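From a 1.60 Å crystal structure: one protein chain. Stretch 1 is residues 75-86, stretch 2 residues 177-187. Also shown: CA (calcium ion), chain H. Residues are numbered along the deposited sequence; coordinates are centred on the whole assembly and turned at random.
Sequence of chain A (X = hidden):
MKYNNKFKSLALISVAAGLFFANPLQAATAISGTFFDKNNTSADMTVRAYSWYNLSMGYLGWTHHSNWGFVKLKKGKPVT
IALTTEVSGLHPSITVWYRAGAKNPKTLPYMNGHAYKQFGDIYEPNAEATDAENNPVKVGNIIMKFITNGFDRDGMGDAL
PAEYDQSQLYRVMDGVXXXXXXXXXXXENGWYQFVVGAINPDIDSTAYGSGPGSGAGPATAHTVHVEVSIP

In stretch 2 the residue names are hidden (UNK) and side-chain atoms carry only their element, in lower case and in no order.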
ATOM      1  N   LYS A  75      -2.169 -18.813  -9.417  1.00 15.47           N
ATOM      2  CA  LYS A  75      -3.500 -18.442  -9.920  1.00 16.08           C
ATOM      3  C   LYS A  75      -4.581 -19.225  -9.190  1.00 18.01           C
ATOM      4  O   LYS A  75      -4.393 -20.400  -8.922  1.00 17.69           O
ATOM      5  CB  LYS A  75      -3.546 -18.837 -11.405  1.00 18.97           C
ATOM      6  CG  LYS A  75      -4.837 -18.492 -12.097  1.00 21.26           C
ATOM      7  CD  LYS A  75      -4.715 -18.714 -13.596  1.00 23.88           C
ATOM      8  CE  LYS A  75      -6.086 -18.906 -14.185  1.00 30.77           C
ATOM      9  NZ  LYS A  75      -5.987 -18.899 -15.673  1.00 38.95           N
ATOM     10  N   GLY A  76      -5.680 -18.567  -8.882  1.00 16.28           N
ATOM     11  CA  GLY A  76      -6.908 -19.267  -8.569  1.00 17.08           C
ATOM     12  C   GLY A  76      -7.116 -19.589  -7.135  1.00 18.20           C
ATOM     13  O   GLY A  76      -8.146 -20.203  -6.821  1.00 20.55           O
ATOM     14  N   LYS A  77      -6.154 -19.320  -6.266  1.00 17.81           N
ATOM     15  CA  LYS A  77      -6.329 -19.671  -4.869  1.00 19.37           C
ATOM     16  C   LYS A  77      -6.399 -18.389  -4.018  1.00 18.71           C
ATOM     17  O   LYS A  77      -5.437 -17.606  -4.051  1.00 14.40           O
ATOM     18  CB  LYS A  77      -5.130 -20.497  -4.437  1.00 25.86           C
ATOM     19  CG  LYS A  77      -4.926 -21.796  -5.194  1.00 30.70           C
ATOM     20  CD  LYS A  77      -3.635 -22.455  -4.709  1.00 39.78           C
ATOM     21  CE  LYS A  77      -3.251 -23.628  -5.599  1.00 45.73           C
ATOM     22  NZ  LYS A  77      -4.293 -24.703  -5.486  1.00 48.24           N
ATOM     23  N   PRO A  78      -7.539 -18.142  -3.330  1.00 16.27           N
ATOM     24  CA  PRO A  78      -7.624 -16.859  -2.615  1.00 14.85           C
ATOM     25  C   PRO A  78      -6.527 -16.643  -1.604  1.00 13.48           C
ATOM     26  O   PRO A  78      -6.049 -17.576  -0.942  1.00 14.24           O
ATOM     27  CB  PRO A  78      -8.984 -16.947  -1.898  1.00 15.15           C
ATOM     28  CG  PRO A  78      -9.810 -17.746  -2.839  1.00 16.93           C
ATOM     29  CD  PRO A  78      -8.868 -18.822  -3.300  1.00 15.61           C
ATOM     30  N   VAL A  79      -6.203 -15.352  -1.454  1.00 12.58           N
ATOM     31  CA  VAL A  79      -5.137 -14.846  -0.567  1.00 12.97           C
ATOM     32  C   VAL A  79      -5.780 -13.803   0.316  1.00 12.07           C
ATOM     33  O   VAL A  79      -6.591 -13.003  -0.168  1.00 13.81           O
ATOM     34  CB  VAL A  79      -4.036 -14.249  -1.439  1.00 13.56           C
ATOM     35  CG1 VAL A  79      -3.003 -13.547  -0.579  1.00 13.51           C
ATOM     36  CG2 VAL A  79      -3.385 -15.315  -2.317  1.00 13.18           C
ATOM     37  N   THR A  80      -5.312 -13.705   1.572  1.00 12.04           N
ATOM     38  CA  THR A  80      -5.704 -12.641   2.477  1.00 12.52           C
ATOM     39  C   THR A  80      -4.450 -11.942   2.917  1.00 11.39           C
ATOM     40  O   THR A  80      -3.442 -12.592   3.158  1.00 13.00           O
ATOM     41  CB  THR A  80      -6.382 -13.211   3.736  1.00 14.01           C
ATOM     42  OG1 THR A  80      -7.591 -13.870   3.291  1.00 15.11           O
ATOM     43  CG2 THR A  80      -6.776 -12.122   4.744  1.00 14.82           C
ATOM     44  N   ILE A  81      -4.511 -10.624   2.957  1.00 11.02           N
ATOM     45  CA  ILE A  81      -3.440  -9.840   3.638  1.00 12.09           C
ATOM     46  C   ILE A  81      -4.072  -9.044   4.746  1.00 11.27           C
ATOM     47  O   ILE A  81      -5.089  -8.337   4.533  1.00 12.71           O
ATOM     48  CB  ILE A  81      -2.735  -8.898   2.661  1.00 11.96           C
ATOM     49  CG1 ILE A  81      -2.183  -9.682   1.456  1.00 13.18           C
ATOM     50  CG2 ILE A  81      -1.592  -8.120   3.336  1.00 12.75           C
ATOM     51  CD1 ILE A  81      -1.465  -8.842   0.405  1.00 15.01           C
ATOM     52  N   ALA A  82      -3.545  -9.169   5.957  1.00 11.65           N
ATOM     53  CA  ALA A  82      -4.036  -8.537   7.131  1.00 12.27           C
ATOM     54  C   ALA A  82      -3.014  -7.592   7.650  1.00 11.72           C
ATOM     55  O   ALA A  82      -1.862  -7.985   7.821  1.00 13.35           O
ATOM     56  CB  ALA A  82      -4.351  -9.534   8.198  1.00 13.77           C
ATOM     57  N   LEU A  83      -3.475  -6.382   8.007  1.00 12.40           N
ATOM     58  CA  LEU A  83      -2.643  -5.349   8.552  1.00 12.91           C
ATOM     59  C   LEU A  83      -3.156  -5.024   9.905  1.00 12.45           C
ATOM     60  O   LEU A  83      -4.378  -4.858  10.101  1.00 11.10           O
ATOM     61  CB  LEU A  83      -2.773  -4.081   7.697  1.00 12.49           C
ATOM     62  CG  LEU A  83      -2.508  -4.240   6.212  1.00 15.40           C
ATOM     63  CD1 LEU A  83      -2.515  -2.849   5.538  1.00 15.80           C
ATOM     64  CD2 LEU A  83      -1.204  -4.859   5.909  1.00 15.55           C
ATOM     65  N   THR A  84      -2.255  -4.839  10.855  1.00 12.51           N
ATOM     66  CA  THR A  84      -2.657  -4.398  12.192  1.00 13.24           C
ATOM     67  C   THR A  84      -1.642  -3.358  12.712  1.00 12.81           C
ATOM     68  O   THR A  84      -0.458  -3.411  12.335  1.00 14.66           O
ATOM     69  CB  THR A  84      -2.733  -5.561  13.212  1.00 15.43           C
ATOM     70  OG1 THR A  84      -1.506  -6.277  13.226  1.00 19.82           O
ATOM     71  CG2 THR A  84      -3.747  -6.568  12.816  1.00 15.64           C
ATOM     72  N   THR A  85      -2.093  -2.458  13.571  1.00 13.45           N
ATOM     73  CA  THR A  85      -1.220  -1.482  14.207  1.00 14.47           C
ATOM     74  C   THR A  85      -1.656  -1.251  15.607  1.00 14.96           C
ATOM     75  O   THR A  85      -2.855  -1.321  15.912  1.00 14.43           O
ATOM     76  CB  THR A  85      -1.190  -0.147  13.448  1.00 12.93           C
ATOM     77  OG1 THR A  85      -0.124   0.726  13.929  1.00 14.15           O
ATOM     78  CG2 THR A  85      -2.516   0.556  13.456  1.00 13.38           C
ATOM     79  N   GLU A  86      -0.674  -0.910  16.452  1.00 17.92           N
ATOM     80  CA  GLU A  86      -0.956  -0.499  17.822  1.00 18.58           C
ATOM     81  C   GLU A  86      -1.012   1.028  17.976  1.00 17.45           C
ATOM     82  O   GLU A  86      -1.316   1.535  19.059  1.00 18.23           O
ATOM     83  CB  GLU A  86       0.129  -1.055  18.789  1.00 21.97           C
ATOM     84  CG  GLU A  86       0.296  -2.576  18.773  1.00 27.15           C
ATOM     85  CD  GLU A  86       1.538  -2.995  19.573  1.00 36.97           C
ATOM     86  OE1 GLU A  86       1.526  -2.829  20.823  1.00 37.80           O
ATOM     87  OE2 GLU A  86       2.546  -3.469  18.960  1.00 40.39           O
ATOM     88  N   UNK A 177     -10.658  -0.465  15.030  1.00 14.26           N
ATOM     89  CA  UNK A 177      -9.726   0.552  14.515  1.00 12.73           C
ATOM     90  C   UNK A 177      -8.344  -0.063  14.546  1.00 12.51           C
ATOM     91  O   UNK A 177      -7.968  -0.793  15.486  1.00 13.72           O
ATOM     92  c   UNK A 177      -9.902   1.715  15.493  1.00 15.41           C
ATOM     93  c   UNK A 177     -11.353   1.539  15.936  1.00 15.63           C
ATOM     94  c   UNK A 177     -11.483   0.090  16.116  1.00 15.78           C
ATOM     95  N   UNK A 178      -7.572   0.261  13.524  1.00 12.73           N
ATOM     96  CA  UNK A 178      -6.196  -0.137  13.473  1.00 14.08           C
ATOM     97  C   UNK A 178      -5.999  -1.495  12.798  1.00 13.88           C
ATOM     98  O   UNK A 178      -4.863  -1.953  12.604  1.00 14.39           O
ATOM     99  N   UNK A 179      -7.087  -2.133  12.378  1.00 13.71           N
ATOM    100  CA  UNK A 179      -6.987  -3.417  11.731  1.00 14.32           C
ATOM    101  C   UNK A 179      -7.637  -3.397  10.352  1.00 11.46           C
ATOM    102  O   UNK A 179      -8.695  -2.751  10.196  1.00 11.48           O
ATOM    103  c   UNK A 179      -7.724  -4.426  12.607  1.00 16.89           C
ATOM    104  n   UNK A 179      -8.874  -8.915  13.920  1.00 45.46           N
ATOM    105  c   UNK A 179      -8.081  -8.186  12.861  1.00 38.60           C
ATOM    106  c   UNK A 179      -7.657  -5.827  12.122  1.00 23.04           C
ATOM    107  c   UNK A 179      -7.835  -6.765  13.308  1.00 30.49           C
ATOM    108  N   UNK A 180      -7.030  -4.089   9.389  1.00 11.75           N
ATOM    109  CA  UNK A 180      -7.572  -4.157   8.029  1.00 12.40           C
ATOM    110  C   UNK A 180      -7.329  -5.530   7.461  1.00 12.99           C
ATOM    111  O   UNK A 180      -6.250  -6.077   7.682  1.00 15.53           O
ATOM    112  c   UNK A 180      -6.478  -2.183   4.916  1.00 16.55           C
ATOM    113  c   UNK A 180      -7.339  -3.130   5.686  1.00 14.14           C
ATOM    114  c   UNK A 180      -6.938  -3.096   7.172  1.00 12.82           C
ATOM    115  c   UNK A 180      -8.815  -2.793   5.520  1.00 15.17           C
ATOM    116  N   UNK A 181      -8.278  -6.096   6.701  1.00 12.08           N
ATOM    117  CA  UNK A 181      -7.977  -7.248   5.878  1.00 11.83           C
ATOM    118  C   UNK A 181      -8.473  -6.999   4.465  1.00 12.98           C
ATOM    119  O   UNK A 181      -9.557  -6.422   4.301  1.00 12.03           O
ATOM    120  c   UNK A 181      -8.694  -8.502   6.444  1.00 14.83           C
ATOM    121  N   UNK A 182      -7.677  -7.454   3.500  1.00 12.65           N
ATOM    122  CA  UNK A 182      -8.089  -7.487   2.089  1.00 13.15           C
ATOM    123  C   UNK A 182      -8.012  -8.918   1.586  1.00 12.15           C
ATOM    124  O   UNK A 182      -7.316  -9.755   2.121  1.00 11.14           O
ATOM    125  c   UNK A 182      -5.386  -7.631   0.019  1.00 17.38           C
ATOM    126  c   UNK A 182      -7.327  -6.491   1.196  1.00 15.11           C
ATOM    127  c   UNK A 182      -5.811  -6.764   1.151  1.00 16.68           C
ATOM    128  c   UNK A 182      -7.606  -5.065   1.632  1.00 15.12           C
ATOM    129  N   UNK A 183      -8.742  -9.197   0.495  1.00 13.77           N
ATOM    130  CA  UNK A 183      -8.661 -10.522  -0.097  1.00 13.86           C
ATOM    131  C   UNK A 183      -8.678 -10.371  -1.586  1.00 13.36           C
ATOM    132  O   UNK A 183      -9.141  -9.347  -2.163  1.00 15.80           O
ATOM    133  o   UNK A 183     -11.015 -10.852  -0.270  1.00 14.72           O
ATOM    134  c   UNK A 183      -9.927 -11.630   1.753  1.00 14.78           C
ATOM    135  c   UNK A 183      -9.827 -11.438   0.259  1.00 14.25           C
ATOM    136  N   UNK A 184      -8.146 -11.393  -2.239  1.00 13.82           N
ATOM    137  CA  UNK A 184      -8.161 -11.412  -3.696  1.00 14.39           C
ATOM    138  C   UNK A 184      -7.801 -12.806  -4.155  1.00 12.88           C
ATOM    139  O   UNK A 184      -7.257 -13.544  -3.356  1.00 14.91           O
ATOM    140  c   UNK A 184      -5.312 -10.059  -2.779  1.00 12.68           C
ATOM    141  c   UNK A 184      -7.228 -10.395  -4.307  1.00 13.92           C
ATOM    142  c   UNK A 184      -4.878 -11.150  -4.817  1.00 14.62           C
ATOM    143  c   UNK A 184      -3.544 -11.258  -4.466  1.00 13.37           C
ATOM    144  c   UNK A 184      -3.108 -10.800  -3.258  1.00 13.37           C
ATOM    145  c   UNK A 184      -3.993 -10.211  -2.424  1.00 13.74           C
ATOM    146  c   UNK A 184      -5.789 -10.562  -3.945  1.00 14.52           C
ATOM    147  N   UNK A 185      -8.198 -13.157  -5.360  1.00 13.28           N
ATOM    148  CA  UNK A 185      -7.763 -14.403  -5.970  1.00 14.80           C
ATOM    149  C   UNK A 185      -6.855 -14.060  -7.143  1.00 14.03           C
ATOM    150  O   UNK A 185      -7.305 -13.514  -8.110  1.00 18.31           O
ATOM    151  c   UNK A 185      -8.961 -15.198  -6.429  1.00 17.14           C
ATOM    152  o   UNK A 185      -9.737 -15.503  -5.250  1.00 18.19           O
ATOM    153  c   UNK A 185      -8.544 -16.484  -7.110  1.00 19.05           C
ATOM    154  N   UNK A 186      -5.575 -14.336  -7.015  1.00 14.44           N
ATOM    155  CA  UNK A 186      -4.642 -14.085  -8.137  1.00 13.76           C
ATOM    156  C   UNK A 186      -5.175 -14.513  -9.511  1.00 15.71           C
ATOM    157  O   UNK A 186      -5.502 -15.706  -9.693  1.00 14.29           O
ATOM    158  c   UNK A 186      -4.903 -15.042  -5.914  1.00 14.96           C
ATOM    159  c   UNK A 186      -3.409 -14.892  -7.716  1.00 13.97           C
ATOM    160  c   UNK A 186      -3.453 -14.816  -6.240  1.00 15.90           C
ATOM    161  N   UNK A 187      -5.264 -13.575 -10.452  1.00 14.64           N
ATOM    162  CA  UNK A 187      -5.821 -13.951 -11.748  1.00 17.50           C
ATOM    163  C   UNK A 187      -4.787 -14.676 -12.589  1.00 18.67           C
ATOM    164  O   UNK A 187      -5.167 -15.367 -13.501  1.00 19.57           O
ATOM    165  c   UNK A 187      -5.411 -11.613 -11.674  1.00 20.01           C
ATOM    166  c   UNK A 187      -6.212 -12.617 -12.380  1.00 19.13           C
ATOM    167  c   UNK A 187      -5.365 -12.125 -10.257  1.00 16.57           C
TER
HETATM  168 CA    CA H1233     -10.715  -2.011  10.954  1.00 14.98          CA
HETATM  169  O   HOH W   1     -11.274  -2.529   8.644  1.00  9.00           O

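Position 177 has three side-chain carbons closing a ring onto its own backbone N, and none comes within 7 Å of stretch 1; the closed ring identifies Pro 177. Position 178 carries no side-chain atom. Its phi/psi of 90/-1° would jam a CB against the preceding carbonyl, and an ideal CB would lie 3.2 Å from Thr 85 O, so this is Gly 178. Its O accepts a hydrogen bond from Thr 85 N (3.0 Å), although the 132° angle at the hydrogen is far from linear.

At position 179 four carbons run in a row to a terminal nitrogen, the pattern of lysine. Lys 179 meets Thr 84 through its CG, 4.0 Å from Thr 84 CG2, and its extended chain then leads away. Its backbone serves a second purpose: Lys 179 O binds the calcium ion CA at 2.3 Å, with water 1 at 2.4 Å from the ion and further ligands elsewhere in the structure.

Position 180 has four carbons forked at the second, hence Leu 180. Its CD2 lies 4.1 Å from Leu 83 CD1, and the two backbones exchange hydrogen bonds, Leu 83 N to Leu 180 O at 2.8 Å and Leu 180 N to Leu 83 O at 2.9 Å. A single carbon at position 181 gives Ala 181, which pairs with Ala 82 at a CA-CA distance of 4.3 Å.

Position 182 also has four carbons, but the fork is at the first and one arm is two carbons long: Ile 182. Its CD1 reaches within 4.0 Å of Ile 81 CB, with chi2 at 93°, between wells. Position 183 bears one carbon carrying an oxygen and a carbon, so it is Thr 183; its CG2 is 3.6 Å from Thr 80 OG1.

One carbon followed by a six-carbon ring, with no oxygen, makes position 184 Phe 184. Val 79 CB sits over a ring face, 4.2 Å from the centroid and 17° off the normal, while Ile 81 CD1 approaches the edge, 4.0 Å from Phe 184 CE1. Position 185 repeats the carbon with one oxygen and one carbon: Thr 185, whose OG1 is 3.3 Å from Pro 78 CG.

Positions 186 and 187 each close three carbons onto N. Pro 186 places CD 3.9 Å from Val 79 CG2 and accepts a hydrogen bond at O from Gly 76 N (3.0 Å); Pro 187 lies near Lys 75, its O 3.4 Å from Lys 75 CD.

The contact is an antiparallel strand pair, 79-84 against 179-184, with axes at 168° and 884 Å² buried in total. Paired hydrogen bonds alternate with closer, non-hydrogen-bonded pairs, where CA-H groups approach carbonyls, as Thr 80 CA does Ile 182 O (3.3 Å). Val 79, Ile 81, Leu 83, Leu 180, Ile 182 and Phe 184 share one buried, apolar face; the threonines, alanines and Lys 179 of the strands occupy the more exposed one.

Stretch 2, residues 177-187: PGKLAITFTPP
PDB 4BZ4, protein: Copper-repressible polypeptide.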